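Long-range contacts in putative arsenate reductase (Streptococcus mutans UA159, PDB 3FZ4), which possibly reduces arsenate to arsenite, as a member of the ArsC family with a thioredoxin-like fold and a redox-active disulfide: residues T6-P11 with D31-K36; R17-E22 with I109-A114; G64-A69 with A89-L94. The protein carries 1 engineered substitution. One frame throughout, in Å; residues are numbered along the deposited sequence. Where two conformers were deposited one is given.

Contacts 1 and 2 share the beta-alpha-beta unit at the start of the thioredoxin-like fold. Contact 1 pairs its two parallel strands; contact 2 fastens the connecting helix 14-26, whose N-terminal end carries the Cys-13 to Cys-16 disulfide in a CxxC motif, to the loop after edge strand 105-109. Their centres are about 12 Å apart, and their segments alternate along the chain. Contact 3 joins helix 65-69 to the turn after helix 81-90, between strands 30-34 and 99-102 in sequence. Its centre lies about 15 Å from that of contact 1, which it touches through Met-93, and about 21 Å from contact 2. Contact 1 builds the sheet, whereas contact 3 lies in the helical part of the fold.

Contact 1: T6-P11 with D31-K36; sequences TFYEYP and DAIDIK
With CG1 of Ile-33 anti to its carbonyl carbon (chi1 -60°) and CG of Tyr-8 anti to its own (chi1 -75°), these side chains leave adjacent strands side by side and point the same way. The same Ile-33 torsion leaves CG2 anti to the backbone N, and this branch meets CE1 of Tyr-8 at 3.6 Å, while CD1 of Ile-33 presses tightly on CG2 of Thr-6 at 3.4 Å. Branching at CB suits Thr-6 and Ile-33 to extended backbone and gives each a methyl for this packing. In the conformer given, a water hydrogen-bonds to Thr-6 OG1 and donates to OD2 of Asp-31.

The strands are parallel and hydrogen-bonded in the usual leapfrog: Phe-7 N to Asp-31 O, Ile-33 N to Phe-7 O at 2.8 Å, then Glu-9 N to Ile-33 O. The ladder runs one residue past the end of strand 31-34, where Ile-35 N donates to Glu-9 O at 2.8 Å.

On the face carrying Phe-7 and Glu-9, Ala-32 is small enough for OE2 of Glu-9 to come within 3.3 Å of its CB, and that oxygen forms a salt bridge with Lys-20. Beyond the strands, NZ of Lys-36 donates to OH of Tyr-10 at 2.8 Å, near the ring plane, although Lys-36 has two conformers and the bond is uncertain.

This is the strand pair of a beta-alpha-beta unit. Helix 14-26 packs on the Phe-7 face through Ala-19, Lys-20 and Leu-23, and strand 99-102 continues the sheet beside strand 5-9, with Leu-99 and Val-101 against Tyr-8.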
ATOM      1  N   THR A   6      -9.725   2.811   4.293  1.00  9.39           N
ATOM      2  CA  THR A   6      -9.117   3.561   3.192  1.00  8.96           C
ATOM      3  C   THR A   6      -8.494   2.540   2.217  1.00  7.85           C
ATOM      4  O   THR A   6      -7.802   1.606   2.653  1.00  8.88           O
ATOM      5  CB  THR A   6      -8.064   4.546   3.705  1.00 10.45           C
ATOM      6  OG1 THR A   6      -8.698   5.373   4.688  1.00 15.93           O
ATOM      7  CG2 THR A   6      -7.536   5.375   2.613  1.00 14.78           C
ATOM      8  N   PHE A   7      -8.811   2.696   0.938  1.00  7.85           N
ATOM      9  CA  PHE A   7      -8.396   1.770  -0.116  1.00  7.89           C
ATOM     10  C   PHE A   7      -7.526   2.541  -1.104  1.00  7.71           C
ATOM     11  O   PHE A   7      -8.020   3.433  -1.790  1.00  9.30           O
ATOM     12  CB  PHE A   7      -9.651   1.200  -0.793  1.00  7.92           C
ATOM     13  CG  PHE A   7      -9.373   0.301  -1.954  1.00  8.12           C
ATOM     14  CD1 PHE A   7      -8.738  -0.943  -1.772  1.00  8.26           C
ATOM     15  CD2 PHE A   7      -9.761   0.700  -3.243  1.00  9.36           C
ATOM     16  CE1 PHE A   7      -8.522  -1.780  -2.886  1.00  8.25           C
ATOM     17  CE2 PHE A   7      -9.553  -0.140  -4.349  1.00 11.01           C
ATOM     18  CZ  PHE A   7      -8.904  -1.359  -4.178  1.00  9.39           C
ATOM     19  N   TYR A   8      -6.236   2.225  -1.127  1.00  7.66           N
ATOM     20  CA  TYR A   8      -5.316   2.891  -2.048  1.00  9.25           C
ATOM     21  C   TYR A   8      -5.190   2.079  -3.326  1.00  9.20           C
ATOM     22  O   TYR A   8      -4.912   0.874  -3.282  1.00 10.21           O
ATOM     23  CB  TYR A   8      -3.948   3.046  -1.419  1.00  9.44           C
ATOM     24  CG  TYR A   8      -3.878   4.120  -0.394  1.00 10.26           C
ATOM     25  CD1 TYR A   8      -3.587   5.414  -0.782  1.00 12.61           C
ATOM     26  CD2 TYR A   8      -4.068   3.855   0.963  1.00 12.16           C
ATOM     27  CE1 TYR A   8      -3.541   6.446   0.138  1.00 15.52           C
ATOM     28  CE2 TYR A   8      -3.976   4.892   1.912  1.00 14.08           C
ATOM     29  CZ  TYR A   8      -3.721   6.183   1.467  1.00 12.77           C
ATOM     30  OH  TYR A   8      -3.650   7.235   2.375  1.00 18.76           O
ATOM     31  N   GLU A   9      -5.390   2.730  -4.467  1.00  9.36           N
ATOM     32  CA  GLU A   9      -5.498   2.031  -5.754  1.00 10.76           C
ATOM     33  C   GLU A   9      -4.898   2.894  -6.851  1.00 10.89           C
ATOM     34  O   GLU A   9      -4.456   4.009  -6.609  1.00 11.03           O
ATOM     35  CB  GLU A   9      -6.969   1.711  -6.069  1.00 12.68           C
ATOM     36  CG  GLU A   9      -7.848   2.961  -6.135  1.00 14.20           C
ATOM     37  CD  GLU A   9      -9.166   2.711  -6.815  1.00 17.09           C
ATOM     38  OE1 GLU A   9      -9.263   1.715  -7.541  1.00 21.45           O
ATOM     39  OE2 GLU A   9     -10.084   3.501  -6.610  1.00 21.02           O
ATOM     40  N   TYR A  10      -4.912   2.378  -8.069  1.00 12.50           N
ATOM     41  CA  TYR A  10      -4.413   3.084  -9.249  1.00 13.42           C
ATOM     42  C   TYR A  10      -5.209   2.573 -10.458  1.00 15.66           C
ATOM     43  O   TYR A  10      -5.575   1.412 -10.470  1.00 15.00           O
ATOM     44  CB  TYR A  10      -2.914   2.777  -9.370  1.00 13.84           C
ATOM     45  CG  TYR A  10      -2.231   3.566 -10.447  1.00 13.12           C
ATOM     46  CD1 TYR A  10      -2.110   4.959 -10.367  1.00 14.31           C
ATOM     47  CD2 TYR A  10      -1.668   2.915 -11.541  1.00 14.53           C
ATOM     48  CE1 TYR A  10      -1.481   5.697 -11.407  1.00 16.54           C
ATOM     49  CE2 TYR A  10      -1.018   3.629 -12.554  1.00 15.41           C
ATOM     50  CZ  TYR A  10      -0.932   5.008 -12.477  1.00 15.46           C
ATOM     51  OH  TYR A  10      -0.303   5.701 -13.491  1.00 18.71           O
ATOM     52  N   PRO A  11      -5.465   3.427 -11.479  1.00 16.36           N
ATOM     53  CA  PRO A  11      -6.297   2.949 -12.609  1.00 17.98           C
ATOM     54  C   PRO A  11      -5.714   1.763 -13.359  1.00 18.42           C
ATOM     55  O   PRO A  11      -6.478   0.846 -13.712  1.00 21.68           O
ATOM     56  CB  PRO A  11      -6.372   4.181 -13.529  1.00 19.36           C
ATOM     57  CG  PRO A  11      -6.283   5.330 -12.549  1.00 18.90           C
ATOM     58  CD  PRO A  11      -5.177   4.873 -11.618  1.00 16.96           C
ATOM     59  N   ASP A  31     -13.084   4.534   1.509  1.00 10.81           N
ATOM     60  CA  ASP A  31     -12.678   5.735   0.778  0.50 11.02           C
ATOM     61  C   ASP A  31     -11.565   5.334  -0.179  1.00 10.94           C
ATOM     62  O   ASP A  31     -10.493   4.932   0.287  1.00 11.51           O
ATOM     63  CB  ASP A  31     -12.167   6.742   1.805  0.50 12.10           C
ATOM     64  CG  ASP A  31     -11.691   8.043   1.192  0.50 11.99           C
ATOM     65  OD1 ASP A  31     -12.183   8.452   0.111  0.50 12.55           O
ATOM     66  OD2 ASP A  31     -10.826   8.675   1.834  0.50 16.14           O
ATOM     67  N   ALA A  32     -11.799   5.424  -1.479  1.00 10.61           N
ATOM     68  CA  ALA A  32     -10.798   5.066  -2.475  1.00 11.11           C
ATOM     69  C   ALA A  32      -9.908   6.276  -2.717  1.00 11.11           C
ATOM     70  O   ALA A  32     -10.382   7.385  -3.014  1.00 13.75           O
ATOM     71  CB  ALA A  32     -11.453   4.598  -3.774  1.00 12.68           C
ATOM     72  N   ILE A  33      -8.605   6.052  -2.657  1.00  9.43           N
ATOM     73  CA  ILE A  33      -7.618   7.108  -2.881  1.00  9.84           C
ATOM     74  C   ILE A  33      -6.652   6.669  -3.969  1.00  9.23           C
ATOM     75  O   ILE A  33      -6.167   5.524  -3.930  1.00  9.81           O
ATOM     76  CB  ILE A  33      -6.825   7.384  -1.606  1.00 10.79           C
ATOM     77  CG1 ILE A  33      -7.760   7.828  -0.471  1.00 13.08           C
ATOM     78  CG2 ILE A  33      -5.731   8.429  -1.876  1.00 12.86           C
ATOM     79  CD1 ILE A  33      -7.042   8.240   0.797  1.00 16.14           C
ATOM     80  N   ASP A  34      -6.323   7.581  -4.894  1.00  9.28           N
ATOM     81  CA  ASP A  34      -5.348   7.249  -5.936  1.00  9.12           C
ATOM     82  C   ASP A  34      -3.960   7.366  -5.357  1.00  8.97           C
ATOM     83  O   ASP A  34      -3.557   8.434  -4.902  1.00  9.74           O
ATOM     84  CB  ASP A  34      -5.559   8.151  -7.165  1.00  9.76           C
ATOM     85  CG  ASP A  34      -4.629   7.807  -8.324  1.00 11.56           C
ATOM     86  OD1 ASP A  34      -3.401   7.897  -8.141  1.00 12.30           O
ATOM     87  OD2 ASP A  34      -5.121   7.475  -9.418  1.00 16.39           O
ATOM     88  N   ILE A  35      -3.236   6.248  -5.343  1.00  9.46           N
ATOM     89  CA  ILE A  35      -1.967   6.171  -4.669  1.00  9.89           C
ATOM     90  C   ILE A  35      -0.869   7.005  -5.343  1.00  9.63           C
ATOM     91  O   ILE A  35       0.089   7.407  -4.689  1.00 11.33           O
ATOM     92  CB  ILE A  35      -1.573   4.676  -4.499  1.00 10.51           C
ATOM     93  CG1 ILE A  35      -0.594   4.476  -3.357  1.00 11.23           C
ATOM     94  CG2 ILE A  35      -1.054   4.066  -5.803  1.00 12.05           C
ATOM     95  CD1 ILE A  35      -0.268   3.005  -3.059  1.00 11.53           C
ATOM     96  N   LYS A  36      -1.011   7.264  -6.645  1.00  9.92           N
ATOM     97  CA  LYS A  36      -0.056   8.125  -7.327  0.50 11.10           C
ATOM     98  C   LYS A  36      -0.376   9.599  -7.055  1.00 10.67           C
ATOM     99  O   LYS A  36       0.527  10.378  -6.734  1.00 11.72           O
ATOM    100  CB  LYS A  36       0.000   7.823  -8.827  0.50 12.12           C
ATOM    101  CG  LYS A  36       1.074   8.621  -9.584  0.50 13.75           C
ATOM    102  CD  LYS A  36       1.216   8.165 -11.041  0.50 17.39           C
ATOM    103  CE  LYS A  36       0.441   9.058 -12.023  0.50 18.11           C
ATOM    104  NZ  LYS A  36       0.265   8.453 -13.404  0.50 16.17           N
TER
HETATM  105  O   HOH W   1      -9.845   7.871   4.241  1.00 32.16           O

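Contact 2: R17-E22 with I109-A114; sequences RRAKAE and IGYRTA. With NA (sodium ion), chain B; FMT (formic acid), chain E.
Tyr-111 brings the loop after strand 105-109 onto Ala-19, Arg-18 and Glu-22 of helix 14-26, the first helix of the thioredoxin-like fold. Its CB points toward the helix, and CG stands anti to the backbone N (chi1 -165°), beside the carbonyl carbon and 3.9 Å from CB of Ala-19. CD1 comes closer to that methyl, and Ala-19 CB sits 3.8 Å from the centroid of the Tyr-111 ring, 19° off its normal, a CH-pi contact over the face. CE1 and CZ both lie 3.7 Å from CA of Ala-19, which sits over the same face toward the rim. A methyl suits the place because it lets the flat ring lie close to the helix backbone. On the other branch of the ring, CE2 meets CB of Arg-18 at 3.8 Å, and in the conformer given CD2 stands over the centre of the Arg-18 guanidinium, whose plane is steeply turned against the ring.

At the tip, OH donates to OE1 of Glu-22 at 2.6 Å, arriving from above the carboxylate plane. OE1 also accepts from the backbone N of Tyr-115, and OE2 from that of Glu-116, so one glutamate gathers several donors and fixes the loop to the helix. A formic acid molecule, probably from the crystallisation liquor, has O1 over the ring face opposite Ala-19, toward the rim. Its very short approach to Arg-18 is doubtful.

Just before the tyrosine, Gly-110 has a positive phi, which glycine adopts more easily than other residues, and its O binds the sodium ion at 2.8 Å, alongside Gln-108 O and Tyr-115 OH.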
ATOM      1  N   ARG A  17      -8.519  -3.502  -9.205  1.00 11.11           N
ATOM      2  CA  ARG A  17      -9.876  -3.598  -9.717  0.50 11.50           C
ATOM      3  C   ARG A  17     -10.613  -4.797  -9.091  1.00 11.79           C
ATOM      4  O   ARG A  17     -11.775  -4.687  -8.727  1.00 11.47           O
ATOM      5  CB  ARG A  17      -9.874  -3.666 -11.255  0.50 12.97           C
ATOM      6  CG  ARG A  17     -11.259  -3.505 -11.887  0.50 14.08           C
ATOM      7  CD  ARG A  17     -11.187  -3.425 -13.424  0.50 17.37           C
ATOM      8  NE  ARG A  17     -12.474  -3.638 -14.104  0.50 20.62           N
ATOM      9  CZ  ARG A  17     -12.849  -4.788 -14.674  0.50 20.72           C
ATOM     10  NH1 ARG A  17     -14.027  -4.888 -15.286  0.50 20.96           N
ATOM     11  NH2 ARG A  17     -12.052  -5.845 -14.645  0.50 21.97           N
ATOM     12  N   ARG A  18      -9.933  -5.935  -8.945  1.00 11.18           N
ATOM     13  CA  ARG A  18     -10.503  -7.117  -8.294  0.50 12.27           C
ATOM     14  C   ARG A  18     -10.856  -6.823  -6.848  1.00 11.14           C
ATOM     15  O   ARG A  18     -11.920  -7.169  -6.361  1.00 10.83           O
ATOM     16  CB  ARG A  18      -9.478  -8.243  -8.301  0.50 12.94           C
ATOM     17  CG  ARG A  18      -9.277  -8.893  -9.657  0.50 14.13           C
ATOM     18  CD  ARG A  18      -8.129  -9.904  -9.703  0.50 16.86           C
ATOM     19  NE  ARG A  18      -8.173 -10.967  -8.709  0.50 18.46           N
ATOM     20  CZ  ARG A  18      -7.086 -11.552  -8.206  0.50 16.37           C
ATOM     21  NH1 ARG A  18      -5.856 -11.167  -8.572  0.50 18.15           N
ATOM     22  NH2 ARG A  18      -7.241 -12.522  -7.334  0.50 17.79           N
ATOM     23  N   ALA A  19      -9.916  -6.186  -6.146  1.00 10.20           N
ATOM     24  CA  ALA A  19     -10.098  -5.903  -4.726  1.00  8.86           C
ATOM     25  C   ALA A  19     -11.289  -4.937  -4.544  1.00  8.74           C
ATOM     26  O   ALA A  19     -12.113  -5.109  -3.632  1.00  9.08           O
ATOM     27  CB  ALA A  19      -8.838  -5.310  -4.165  1.00  9.84           C
ATOM     28  N   LYS A  20     -11.368  -3.904  -5.385  1.00  8.89           N
ATOM     29  CA  LYS A  20     -12.466  -2.926  -5.271  1.00  9.67           C
ATOM     30  C   LYS A  20     -13.807  -3.604  -5.555  1.00  9.88           C
ATOM     31  O   LYS A  20     -14.810  -3.327  -4.888  1.00 10.34           O
ATOM     32  CB  LYS A  20     -12.220  -1.747  -6.218  1.00 10.48           C
ATOM     33  CG  LYS A  20     -13.087  -0.523  -5.883  1.00 14.62           C
ATOM     34  CD  LYS A  20     -12.810   0.600  -6.892  1.00 16.80           C
ATOM     35  CE  LYS A  20     -13.178   1.978  -6.393  1.00 20.40           C
ATOM     36  NZ  LYS A  20     -12.622   2.974  -7.366  1.00 22.78           N
ATOM     37  N   ALA A  21     -13.824  -4.515  -6.527  1.00 10.60           N
ATOM     38  CA  ALA A  21     -15.056  -5.252  -6.805  1.00 10.81           C
ATOM     39  C   ALA A  21     -15.490  -6.024  -5.563  1.00 10.12           C
ATOM     40  O   ALA A  21     -16.689  -6.134  -5.296  1.00 11.14           O
ATOM     41  CB  ALA A  21     -14.911  -6.193  -8.016  1.00 12.50           C
ATOM     42  N   GLU A  22     -14.537  -6.647  -4.835  1.00  9.39           N
ATOM     43  CA  GLU A  22     -14.918  -7.362  -3.619  1.00  9.03           C
ATOM     44  C   GLU A  22     -15.458  -6.417  -2.550  1.00  9.04           C
ATOM     45  O   GLU A  22     -16.472  -6.738  -1.901  1.00  9.55           O
ATOM     46  CB  GLU A  22     -13.763  -8.189  -3.078  1.00  9.33           C
ATOM     47  CG  GLU A  22     -14.232  -9.068  -1.944  1.00 10.52           C
ATOM     48  CD  GLU A  22     -13.127  -9.743  -1.161  1.00 10.48           C
ATOM     49  OE1 GLU A  22     -11.941  -9.446  -1.412  1.00 11.43           O
ATOM     50  OE2 GLU A  22     -13.494 -10.532  -0.248  1.00 10.54           O
ATOM     51  N   ILE A 109      -1.756  -5.633   2.521  1.00  9.11           N
ATOM     52  CA  ILE A 109      -0.985  -5.144   1.371  1.00 10.02           C
ATOM     53  C   ILE A 109      -1.203  -6.105   0.206  1.00 10.00           C
ATOM     54  O   ILE A 109      -1.091  -7.320   0.379  1.00 10.92           O
ATOM     55  CB  ILE A 109       0.554  -5.098   1.682  1.00 12.15           C
ATOM     56  CG1 ILE A 109       0.889  -4.259   2.919  1.00 13.84           C
ATOM     57  CG2 ILE A 109       1.320  -4.594   0.477  1.00 15.21           C
ATOM     58  CD1 ILE A 109       2.372  -4.406   3.351  1.00 15.65           C
ATOM     59  N   GLY A 110      -1.470  -5.582  -0.990  1.00  9.81           N
ATOM     60  CA  GLY A 110      -1.712  -6.421  -2.158  1.00 10.43           C
ATOM     61  C   GLY A 110      -3.032  -7.181  -2.057  1.00 10.22           C
ATOM     62  O   GLY A 110      -3.906  -6.887  -1.207  1.00 10.60           O
ATOM     63  N   TYR A 111      -3.198  -8.177  -2.906  1.00 10.84           N
ATOM     64  CA  TYR A 111      -4.478  -8.868  -2.989  1.00 10.23           C
ATOM     65  C   TYR A 111      -4.244 -10.367  -3.232  1.00 10.67           C
ATOM     66  O   TYR A 111      -4.700 -10.947  -4.209  1.00 13.32           O
ATOM     67  CB  TYR A 111      -5.380  -8.212  -4.054  1.00  9.40           C
ATOM     68  CG  TYR A 111      -6.819  -8.631  -3.941  1.00  9.52           C
ATOM     69  CD1 TYR A 111      -7.556  -8.375  -2.805  1.00 10.33           C
ATOM     70  CD2 TYR A 111      -7.441  -9.292  -4.990  1.00 10.38           C
ATOM     71  CE1 TYR A 111      -8.908  -8.776  -2.710  1.00  9.36           C
ATOM     72  CE2 TYR A 111      -8.762  -9.664  -4.905  1.00 11.06           C
ATOM     73  CZ  TYR A 111      -9.483  -9.425  -3.756  1.00 10.19           C
ATOM     74  OH  TYR A 111     -10.802  -9.809  -3.708  1.00 13.81           O
ATOM     75  N   ARG A 112      -3.487 -10.979  -2.332  1.00 10.14           N
ATOM     76  CA  ARG A 112      -3.205 -12.421  -2.415  1.00 12.08           C
ATOM     77  C   ARG A 112      -4.305 -13.259  -1.832  1.00 11.41           C
ATOM     78  O   ARG A 112      -4.408 -14.442  -2.164  1.00 13.82           O
ATOM     79  CB  ARG A 112      -1.922 -12.768  -1.667  1.00 11.85           C
ATOM     80  CG  ARG A 112      -0.744 -12.082  -2.219  1.00 13.86           C
ATOM     81  CD  ARG A 112       0.545 -12.602  -1.609  1.00 12.61           C
ATOM     82  NE  ARG A 112       1.105 -13.833  -2.250  1.00 16.21           N
ATOM     83  CZ  ARG A 112       1.010 -15.063  -1.729  1.00 17.13           C
ATOM     84  NH1 ARG A 112       0.420 -15.265  -0.550  1.00 17.28           N
ATOM     85  NH2 ARG A 112       1.556 -16.097  -2.348  1.00 16.70           N
ATOM     86  N   THR A 113      -5.118 -12.663  -0.957  1.00 10.91           N
ATOM     87  CA  THR A 113      -6.199 -13.341  -0.257  1.00 11.72           C
ATOM     88  C   THR A 113      -7.403 -12.396  -0.266  1.00 10.32           C
ATOM     89  O   THR A 113      -7.244 -11.178  -0.314  1.00 10.83           O
ATOM     90  CB  THR A 113      -5.827 -13.695   1.205  1.00 12.10           C
ATOM     91  OG1 THR A 113      -5.381 -12.502   1.852  1.00 14.36           O
ATOM     92  CG2 THR A 113      -4.712 -14.733   1.259  1.00 14.75           C
ATOM     93  N   ALA A 114      -8.605 -12.946  -0.201  1.00 11.10           N
ATOM     94  CA  ALA A 114      -9.855 -12.153  -0.235  1.00 10.07           C
ATOM     95  C   ALA A 114      -9.989 -11.289   1.018  1.00 10.76           C
ATOM     96  O   ALA A 114      -9.686 -11.737   2.136  1.00 11.01           O
ATOM     97  CB  ALA A 114     -11.028 -13.112  -0.326  1.00 11.67           C
TER
HETATM   98 NA    NA B 201      -4.921  -4.597  -0.032  1.00 14.64          NA
HETATM   99  C   FMT E 204      -7.200 -12.951  -4.667  1.00 29.74           C
HETATM  100  O1  FMT E 204      -7.271 -13.033  -3.450  1.00 30.08           O
HETATM  101  O2  FMT E 204      -6.159 -12.789  -5.310  1.00 29.16           O

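Contact 3: G64-A69 with A89-L94; sequences GQSYRA and ASDGML
Ser-66 meets Asp-91 through a single polar bond: OG donates to OD2 at 3.0 Å, on the syn side of the carboxylate and 28° out of its plane. The hydroxyl stands anti to its own carbonyl carbon (chi1 -58°), and its small size allows helix 65-69 to come close to the turn that follows helix 81-90. OG also lies 3.5 Å from CB of the selenomethionine Met-93. Beside this pair, CB of Tyr-67 faces CD2 of Leu-94 at 4.3 Å, a weak apolar contact in which the placement of CD2 is doubtful.

A water spans the same gap. It accepts from Tyr-67 N at 3.0 Å and donates to Met-93 O at 3.1 Å, joining an amide in the first turn of the helix to a carbonyl of the 3-10 segment 92-94.

The next shell holds the aspartate in place. OD1 of Asp-91 accepts from Met-93 N at 2.9 Å, the donor lying above the carboxylate plane, 58° out of it, which closes an Asx turn. An aspartate fits here because its short side chain can curl back to its own backbone with one oxygen and reach across with the other. Gly-64, with no side chain to press on Met-93 O, occupies the N-cap position of helix 65-69. Farther out, Asn-61 donates from ND2 to Met-93 O, which thus accepts from both this amide and the water, and Leu-72 of helix 72-75 touches both Tyr-67 and Leu-94.

One carboxylate thus accepts two bonds through its two oxygens, and a negative charge on it would probably favour both.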
ATOM      1  N   GLY A  64       7.349  -2.780 -10.460  1.00 15.56           N
ATOM      2  CA  GLY A  64       7.140  -1.506 -11.142  1.00 16.27           C
ATOM      3  C   GLY A  64       8.420  -0.908 -11.680  1.00 17.43           C
ATOM      4  O   GLY A  64       9.534  -1.271 -11.279  1.00 17.39           O
ATOM      5  N   GLN A  65       8.242   0.030 -12.593  1.00 19.76           N
ATOM      6  CA  GLN A  65       9.335   0.752 -13.219  1.00 22.53           C
ATOM      7  C   GLN A  65      10.172   1.571 -12.243  1.00 22.41           C
ATOM      8  O   GLN A  65      11.408   1.574 -12.332  1.00 23.68           O
ATOM      9  CB  GLN A  65       8.775   1.654 -14.323  1.00 23.45           C
ATOM     10  CG  GLN A  65       8.840   1.057 -15.709  1.00 28.46           C
ATOM     11  CD  GLN A  65       7.586   0.314 -16.143  1.00 33.33           C
ATOM     12  OE1 GLN A  65       7.561  -0.922 -16.143  1.00 36.15           O
ATOM     13  NE2 GLN A  65       6.544   1.061 -16.550  1.00 34.90           N
ATOM     14  N   SER A  66       9.528   2.272 -11.313  1.00 23.00           N
ATOM     15  CA  SER A  66      10.255   3.153 -10.374  1.00 24.01           C
ATOM     16  C   SER A  66      11.257   2.342  -9.569  1.00 22.95           C
ATOM     17  O   SER A  66      12.410   2.728  -9.380  1.00 24.46           O
ATOM     18  CB  SER A  66       9.313   3.860  -9.389  1.00 25.08           C
ATOM     19  OG  SER A  66       8.327   4.638 -10.025  1.00 28.68           O
ATOM     20  N   TYR A  67      10.814   1.194  -9.096  1.00 21.27           N
ATOM     21  CA  TYR A  67      11.640   0.338  -8.270  1.00 19.40           C
ATOM     22  C   TYR A  67      12.854  -0.176  -9.043  1.00 19.71           C
ATOM     23  O   TYR A  67      13.938  -0.240  -8.479  1.00 20.20           O
ATOM     24  CB  TYR A  67      10.785  -0.837  -7.781  1.00 19.31           C
ATOM     25  CG  TYR A  67      11.461  -1.783  -6.831  1.00 18.91           C
ATOM     26  CD1 TYR A  67      11.373  -1.586  -5.460  1.00 19.20           C
ATOM     27  CD2 TYR A  67      12.142  -2.910  -7.296  1.00 19.29           C
ATOM     28  CE1 TYR A  67      11.957  -2.472  -4.577  1.00 21.67           C
ATOM     29  CE2 TYR A  67      12.735  -3.796  -6.414  1.00 21.34           C
ATOM     30  CZ  TYR A  67      12.636  -3.563  -5.051  1.00 21.68           C
ATOM     31  OH  TYR A  67      13.200  -4.424  -4.136  1.00 25.01           O
ATOM     32  N   ARG A  68      12.631  -0.574 -10.302  1.00 20.33           N
ATOM     33  CA  ARG A  68      13.670  -1.142 -11.179  1.00 21.52           C
ATOM     34  C   ARG A  68      14.647  -0.071 -11.587  1.00 22.03           C
ATOM     35  O   ARG A  68      15.859  -0.273 -11.543  1.00 22.35           O
ATOM     36  CB  ARG A  68      13.041  -1.747 -12.441  1.00 21.13           C
ATOM     37  CG  ARG A  68      12.218  -2.998 -12.230  1.00 24.84           C
ATOM     38  CD  ARG A  68      13.107  -4.198 -11.875  1.00 25.39           C
ATOM     39  NE  ARG A  68      14.004  -4.535 -12.984  1.00 27.13           N
ATOM     40  CZ  ARG A  68      15.042  -5.375 -12.915  1.00 26.45           C
ATOM     41  NH1 ARG A  68      15.365  -5.971 -11.772  1.00 29.62           N
ATOM     42  NH2 ARG A  68      15.772  -5.605 -14.002  1.00 26.69           N
ATOM     43  N   ALA A  69      14.117   1.072 -11.988  1.00 22.58           N
ATOM     44  CA  ALA A  69      14.932   2.165 -12.505  1.00 23.81           C
ATOM     45  C   ALA A  69      15.855   2.701 -11.423  1.00 24.72           C
ATOM     46  O   ALA A  69      16.962   3.146 -11.726  1.00 25.10           O
ATOM     47  CB  ALA A  69      14.049   3.265 -13.040  1.00 23.61           C
ATOM     48  N   ALA A  89       6.872   7.752   0.319  1.00 10.44           N
ATOM     49  CA  ALA A  89       5.961   8.899   0.326  1.00 11.95           C
ATOM     50  C   ALA A  89       6.202   9.795  -0.870  1.00 12.24           C
ATOM     51  O   ALA A  89       5.294  10.484  -1.304  1.00 13.39           O
ATOM     52  CB  ALA A  89       6.134   9.707   1.597  1.00 12.66           C
ATOM     53  N   SER A  90       7.414   9.750  -1.415  1.00 13.01           N
ATOM     54  CA  SER A  90       7.830  10.659  -2.497  1.00 13.95           C
ATOM     55  C   SER A  90       7.306  10.242  -3.856  1.00 13.98           C
ATOM     56  O   SER A  90       7.327  11.029  -4.792  1.00 15.51           O
ATOM     57  CB  SER A  90       9.376  10.749  -2.567  1.00 14.75           C
ATOM     58  OG  SER A  90       9.939   9.591  -3.176  1.00 18.49           O
ATOM     59  N   ASP A  91       6.879   8.987  -4.004  1.00 12.68           N
ATOM     60  CA  ASP A  91       6.435   8.483  -5.311  1.00 12.78           C
ATOM     61  C   ASP A  91       5.493   7.328  -5.074  1.00 11.53           C
ATOM     62  O   ASP A  91       5.938   6.207  -4.758  1.00 11.44           O
ATOM     63  CB  ASP A  91       7.616   8.039  -6.176  1.00 14.27           C
ATOM     64  CG  ASP A  91       7.194   7.470  -7.522  1.00 17.01           C
ATOM     65  OD1 ASP A  91       5.993   7.511  -7.893  1.00 16.57           O
ATOM     66  OD2 ASP A  91       8.105   7.000  -8.239  1.00 23.10           O
ATOM     67  N   GLY A  92       4.194   7.579  -5.225  1.00 11.14           N
ATOM     68  CA  GLY A  92       3.211   6.532  -5.039  1.00 11.74           C
ATOM     69  C   GLY A  92       3.421   5.308  -5.915  1.00 11.19           C
ATOM     70  O   GLY A  92       2.911   4.241  -5.574  1.00 11.42           O
HETATM   71  N   MSE A  93       4.106   5.455  -7.055  1.00 11.42           N
HETATM   72  CA  MSE A  93       4.358   4.331  -7.953  0.50 12.22           C
HETATM   73  C   MSE A  93       5.346   3.343  -7.347  1.00 10.87           C
HETATM   74  O   MSE A  93       5.469   2.228  -7.845  1.00 12.11           O
HETATM   75  CB  MSE A  93       4.918   4.802  -9.298  0.50 13.47           C
HETATM   76  CG  MSE A  93       3.923   5.563 -10.180  0.50 16.87           C
HETATM   77 SE   MSE A  93       2.235   4.631 -10.593  0.40 21.78          SE
HETATM   78  CE  MSE A  93       1.271   4.992  -8.940  0.50 21.82           C
ATOM     79  N   LEU A  94       6.049   3.755  -6.288  1.00  9.84           N
ATOM     80  CA  LEU A  94       6.980   2.879  -5.555  0.50  9.49           C
ATOM     81  C   LEU A  94       6.288   1.990  -4.546  1.00  9.15           C
ATOM     82  O   LEU A  94       6.875   1.017  -4.099  1.00  9.98           O
ATOM     83  CB  LEU A  94       8.025   3.715  -4.804  0.50 10.19           C
ATOM     84  CG  LEU A  94       9.124   4.296  -5.685  0.50 10.21           C
ATOM     85  CD1 LEU A  94      10.040   5.257  -4.905  0.50 10.99           C
ATOM     86  CD2 LEU A  94       9.905   3.140  -6.329  0.50 11.89           C
TER
HETATM   87  O   HOH W   2       7.941   0.571  -8.619  1.00 18.33           O